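Local atomic coordinates of leucine aminopeptidase A1, chloroplastic (Solanum lycopersicum, PDB entry 5D8N), a protein that removes N-terminal amino acids, preferably leucine, from peptides as a magnesium-dependent homohexameric M17 aminopeptidase, and also acts as a protein-folding chaperone. Residues Thr378-Asn383 / Ser465-Met470; Leu410-Gly415 / Leu500-Pro505. The protein carries 1 engineered substitution. All blocks are in the same frame, centred on the assembly; numbering follows the deposited sequence.

Interaction 1: Thr378-Asn383 / Ser465-Met470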
loop_
_atom_site.group_PDB
_atom_site.type_symbol
_atom_site.label_atom_id
_atom_site.label_comp_id
_atom_site.label_asym_id
_atom_site.label_seq_id
_atom_site.Cartn_x
_atom_site.Cartn_y
_atom_site.Cartn_z
ATOM N N THR A 378 -16.689 -13.589 26.802
ATOM C CA THR A 378 -16.569 -12.247 26.246
ATOM C C THR A 378 -15.542 -12.191 25.133
ATOM O O THR A 378 -14.510 -12.889 25.187
ATOM C CB THR A 378 -16.150 -11.235 27.322
ATOM O OG1 THR A 378 -14.970 -11.695 27.995
ATOM C CG2 THR A 378 -17.237 -11.085 28.336
ATOM N N ILE A 379 -15.855 -11.401 24.109
ATOM C CA ILE A 379 -15.024 -11.306 22.908
ATOM C C ILE A 379 -14.707 -9.874 22.596
ATOM O O ILE A 379 -15.605 -9.043 22.474
ATOM C CB ILE A 379 -15.758 -11.893 21.682
ATOM C CG1 ILE A 379 -16.179 -13.332 21.970
ATOM C CG2 ILE A 379 -14.890 -11.844 20.435
ATOM C CD1 ILE A 379 -17.451 -13.702 21.236
ATOM N N GLU A 380 -13.420 -9.568 22.589
ATOM C CA GLU A 380 -12.965 -8.260 22.151
ATOM C C GLU A 380 -12.843 -8.230 20.637
ATOM O O GLU A 380 -12.129 -9.027 20.034
ATOM C CB GLU A 380 -11.615 -7.893 22.763
ATOM C CG GLU A 380 -11.079 -6.555 22.262
ATOM C CD GLU A 380 -9.722 -6.199 22.848
ATOM O OE1 GLU A 380 -8.948 -7.107 23.276
ATOM O OE2 GLU A 380 -9.517 -4.967 22.944
ATOM N N VAL A 381 -13.601 -7.346 20.013
ATOM C CA VAL A 381 -13.705 -7.388 18.564
ATOM C C VAL A 381 -12.589 -6.525 18.006
ATOM O O VAL A 381 -12.781 -5.351 17.755
ATOM C CB VAL A 381 -15.108 -6.953 18.091
ATOM C CG1 VAL A 381 -15.180 -6.970 16.575
ATOM C CG2 VAL A 381 -16.162 -7.878 18.664
ATOM N N ASN A 382 -11.417 -7.105 17.798
ATOM C CA ASN A 382 -10.287 -6.335 17.298
ATOM C C ASN A 382 -10.354 -6.123 15.786
ATOM O O ASN A 382 -9.624 -5.279 15.261
ATOM C CB ASN A 382 -8.949 -6.979 17.665
ATOM C CG ASN A 382 -8.780 -8.350 17.034
ATOM O OD1 ASN A 382 -9.668 -9.190 17.122
ATOM N ND2 ASN A 382 -7.584 -8.645 16.557
ATOM N N ASN A 383 -11.219 -6.864 15.095
ATOM C CA ASN A 383 -11.306 -6.725 13.644
ATOM C C ASN A 383 -12.746 -6.895 13.170
ATOM O O ASN A 383 -13.288 -8.004 13.227
ATOM C CB ASN A 383 -10.416 -7.778 12.989
ATOM C CG ASN A 383 -10.376 -7.679 11.478
ATOM O OD1 ASN A 383 -10.609 -6.634 10.887
ATOM N ND2 ASN A 383 -10.067 -8.793 10.846
ATOM N N SER A 465 -6.846 -11.845 24.875
ATOM C CA SER A 465 -7.161 -10.426 24.938
ATOM C C SER A 465 -6.559 -9.911 26.232
ATOM O O SER A 465 -6.494 -10.647 27.201
ATOM C CB SER A 465 -8.679 -10.205 24.962
ATOM O OG SER A 465 -9.030 -8.853 25.210
ATOM N N GLY A 466 -6.237 -8.626 26.261
ATOM C CA GLY A 466 -5.803 -7.969 27.482
ATOM C C GLY A 466 -6.935 -7.491 28.370
ATOM O O GLY A 466 -6.672 -7.136 29.552
ATOM N N VAL A 467 -8.178 -7.601 27.881
ATOM C CA VAL A 467 -9.359 -7.195 28.653
ATOM C C VAL A 467 -10.497 -8.214 28.667
ATOM O O VAL A 467 -11.212 -8.347 29.674
ATOM C CB VAL A 467 -9.906 -5.836 28.185
ATOM C CG1 VAL A 467 -8.986 -4.707 28.611
ATOM C CG2 VAL A 467 -10.049 -5.810 26.668
ATOM N N ALA A 468 -10.695 -8.926 27.559
ATOM C CA ALA A 468 -11.799 -9.887 27.442
ATOM C C ALA A 468 -11.284 -11.317 27.516
ATOM O O ALA A 468 -10.095 -11.525 27.679
ATOM C CB ALA A 468 -12.583 -9.667 26.137
ATOM N N ASP A 469 -12.165 -12.307 27.380
ATOM C CA ASP A 469 -11.726 -13.711 27.334
ATOM C C ASP A 469 -10.882 -13.979 26.090
ATOM O O ASP A 469 -10.082 -14.878 26.094
ATOM C CB ASP A 469 -12.908 -14.707 27.393
ATOM C CG ASP A 469 -13.651 -14.690 28.730
ATOM O OD1 ASP A 469 -13.130 -14.156 29.735
ATOM O OD2 ASP A 469 -14.861 -14.992 28.719
ATOM N N MET A 470 -11.180 -13.327 24.977
ATOM C CA MET A 470 -10.495 -13.622 23.731
ATOM C C MET A 470 -10.704 -12.459 22.799
ATOM O O MET A 470 -11.609 -11.648 23.008
ATOM C CB MET A 470 -11.015 -14.898 23.086
ATOM C CG MET A 470 -12.426 -14.773 22.501
ATOM S SD MET A 470 -13.279 -16.372 22.263
ATOM C CE MET A 470 -13.748 -16.796 23.925
HETATM O O HOH W 1 -6.409 -7.085 23.863
#
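Thr-378 and Asp-469 exchange bonds between backbone and side chain. The amide of Thr-378 reaches Asp-469 OD2 (N to OD2 3.0 Å) from above the carboxylate plane, and the Asp-469 amide returns a bond to Thr-378 OG1 (N to OG1 2.9 Å). With chi1 at 53°, OG1 sits between the backbone N and the carbonyl carbon, where that amide meets it. Both side chains have further partners in a neighbouring subunit: OG1 bonds to the Phe-176 carbonyl and OD2 to the Ser-178 hydroxyl. At Ile-379, CG1 lies alongside Met-470 CG at 4.1 Å, the two side chains pointing the same way. Glu-380 then donates its N to Met-470 O over 2.8 Å. Its extended side chain, CG anti to the backbone N, carries OE1 to Ser-465 OG, which donates to it from above the carboxylate plane (OG to OE1 2.6 Å). The same OG accepts from the amides of Val-467 and Ala-468, closing an ST turn and ST motif. An alanine here removes OG, which would probably free that turn to shift and leave Glu-380 OE1 held by water alone within this contact. That water links OE1 to Gly-466 N, while OE2 salt-bridges Lys-323 of the neighbouring subunit. A loop leading into outer strand 470-471 is thus tied to middle strand 378-380 of a small three-stranded sheet in the M17 catalytic domain, at a subunit interface.

Interaction 2: Leu410-Gly415 / Leu500-Pro505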
loop_
_atom_site.group_PDB
_atom_site.type_symbol
_atom_site.label_atom_id
_atom_site.label_comp_id
_atom_site.label_asym_id
_atom_site.label_seq_id
_atom_site.Cartn_x
_atom_site.Cartn_y
_atom_site.Cartn_z
ATOM N N LEU A 410 -20.842 -24.789 8.242
ATOM C CA LEU A 410 -20.228 -24.316 7.010
ATOM C C LEU A 410 -20.233 -22.806 7.021
ATOM O O LEU A 410 -21.259 -22.166 7.252
ATOM C CB LEU A 410 -21.002 -24.807 5.791
ATOM C CG LEU A 410 -20.743 -26.280 5.427
ATOM C CD1 LEU A 410 -21.553 -27.147 6.363
ATOM C CD2 LEU A 410 -21.158 -26.559 3.991
ATOM N N ALA A 411 -19.072 -22.249 6.727
ATOM C CA ALA A 411 -18.892 -20.800 6.740
ATOM C C ALA A 411 -17.762 -20.392 5.794
ATOM O O ALA A 411 -16.716 -21.058 5.695
ATOM C CB ALA A 411 -18.568 -20.332 8.143
ATOM N N THR A 412 -18.030 -19.314 5.073
ATOM C CA THR A 412 -16.993 -18.599 4.349
ATOM C C THR A 412 -16.245 -17.755 5.352
ATOM O O THR A 412 -16.572 -16.587 5.573
ATOM C CB THR A 412 -17.619 -17.717 3.259
ATOM O OG1 THR A 412 -18.674 -16.910 3.812
ATOM C CG2 THR A 412 -18.244 -18.561 2.210
ATOM N N LEU A 413 -15.334 -18.381 6.083
ATOM C CA LEU A 413 -14.765 -17.745 7.258
ATOM C C LEU A 413 -13.517 -16.907 7.011
ATOM O O LEU A 413 -13.394 -15.844 7.581
ATOM C CB LEU A 413 -14.470 -18.764 8.347
ATOM C CG LEU A 413 -14.627 -18.153 9.735
ATOM C CD1 LEU A 413 -16.106 -18.031 10.082
ATOM C CD2 LEU A 413 -13.908 -18.991 10.775
ATOM N N THR A 414 -12.569 -17.384 6.214
ATOM C CA THR A 414 -11.283 -16.703 6.075
ATOM C C THR A 414 -10.820 -16.643 4.619
ATOM O O THR A 414 -11.099 -17.556 3.828
ATOM C CB THR A 414 -10.193 -17.424 6.912
ATOM O OG1 THR A 414 -9.961 -18.746 6.395
ATOM C CG2 THR A 414 -10.613 -17.522 8.366
ATOM N N GLY A 415 -10.038 -15.622 4.270
ATOM C CA GLY A 415 -9.235 -15.641 3.040
ATOM C C GLY A 415 -8.079 -16.626 3.196
ATOM O O GLY A 415 -7.526 -17.144 2.227
ATOM N N LEU A 500 -16.347 -26.395 8.541
ATOM C CA LEU A 500 -15.931 -26.419 7.152
ATOM C C LEU A 500 -15.834 -24.999 6.602
ATOM O O LEU A 500 -16.840 -24.280 6.504
ATOM C CB LEU A 500 -16.910 -27.274 6.359
ATOM C CG LEU A 500 -16.402 -27.843 5.034
ATOM C CD1 LEU A 500 -15.244 -28.809 5.233
ATOM C CD2 LEU A 500 -17.528 -28.519 4.258
ATOM N N ASP A 501 -14.599 -24.567 6.347
ATOM C CA ASP A 501 -14.317 -23.232 5.801
ATOM C C ASP A 501 -14.390 -23.324 4.274
ATOM O O ASP A 501 -13.461 -23.794 3.594
ATOM C CB ASP A 501 -12.943 -22.738 6.283
ATOM C CG ASP A 501 -12.733 -21.222 6.105
ATOM O OD1 ASP A 501 -13.505 -20.578 5.367
ATOM O OD2 ASP A 501 -11.786 -20.661 6.732
ATOM N N VAL A 502 -15.487 -22.812 3.737
ATOM C CA VAL A 502 -15.858 -22.977 2.331
ATOM C C VAL A 502 -15.743 -21.667 1.538
ATOM O O VAL A 502 -16.349 -21.516 0.488
ATOM C CB VAL A 502 -17.311 -23.482 2.193
ATOM C CG1 VAL A 502 -17.470 -24.848 2.844
ATOM C CG2 VAL A 502 -18.323 -22.530 2.806
ATOM N N ALA A 503 -14.928 -20.738 2.014
ATOM C CA ALA A 503 -14.696 -19.491 1.307
ATOM C C ALA A 503 -14.427 -19.654 -0.179
ATOM O O ALA A 503 -14.892 -18.832 -0.969
ATOM C CB ALA A 503 -13.567 -18.701 1.950
ATOM N N GLY A 504 -13.642 -20.656 -0.566
ATOM C CA GLY A 504 -13.331 -20.842 -1.986
ATOM C C GLY A 504 -14.479 -21.449 -2.758
ATOM O O GLY A 504 -14.948 -20.861 -3.726
ATOM N N PRO A 505 -14.826 -22.714 -2.465
ATOM C CA PRO A 505 -15.583 -23.414 -3.509
ATOM C C PRO A 505 -17.061 -23.056 -3.661
ATOM O O PRO A 505 -17.695 -23.541 -4.612
ATOM C CB PRO A 505 -15.417 -24.892 -3.153
ATOM C CG PRO A 505 -14.932 -24.933 -1.751
ATOM C CD PRO A 505 -14.239 -23.636 -1.479
#
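Leu-410 and Leu-500 lie side by side where two parallel neighbours, strands 406-411 and 496-501, run through the central mixed sheet of the M17 catalytic domain. The tightly packed part is this buried strand pair and the turn that follows it. Leu-410 CG stands 4.1 Å from Leu-500 CB, both side chains pointing the same way, and Leu-410 CD2 continues the apolar layer to Val-502 CG1. Ala-411 ties the backbones together, giving its N to Leu-500 O (3.0 Å) and taking the Val-502 N on its own O (2.9 Å). Beyond these bridges the chains leave the sheet, and Thr-412, centre of an inverse gamma turn, rests its CG2 on Ala-503 CA at 3.8 Å. Its carbonyl accepts from Lys-300, a residue of the magnesium-binding site.

The side nearer solvent lies at Leu-413 and Thr-414, both partly exposed, where polar bonds take over from the apolar layer. There Asp-501, though buried, reaches across with CG anti to its backbone N (chi1 -163°). Its OD1 takes the Leu-413 amide from above the carboxylate plane (N to OD1 2.9 Å) and a weak bond from the Thr-414 amide. Thr-414 also touches Arg-389, a predicted active-site residue, and its OG1 accepts from the Ile-417 amide near the start of helix 416-421. That same hydroxyl donates to Asp-501 OD2 over 2.7 Å, meeting it on the syn side, 24° out of the carboxylate plane.

Interactions 1 and 2 illustrate two ways of joining distant segments in one catalytic domain: a loop held to a strand largely by side-chain bonds, and two true parallel strand neighbours. Their centres are about 23 Å apart and their nearest atoms about 8 Å. Interaction 2 lies where two neighbouring strands of the central sheet end; the Thr-412 side chain is about 3 Å from that of Lys-300, of the magnesium-binding site, and about 10 Å from a bound magnesium ion. Interaction 1 sits farther out, against another subunit. Side chain to side chain, Thr-414 comes within about 4 Å of Arg-389, a predicted active-site residue, and Ile-379 within about 7 Å; Ile-379 is about 9 Å from Glu-387, another magnesium-binding residue.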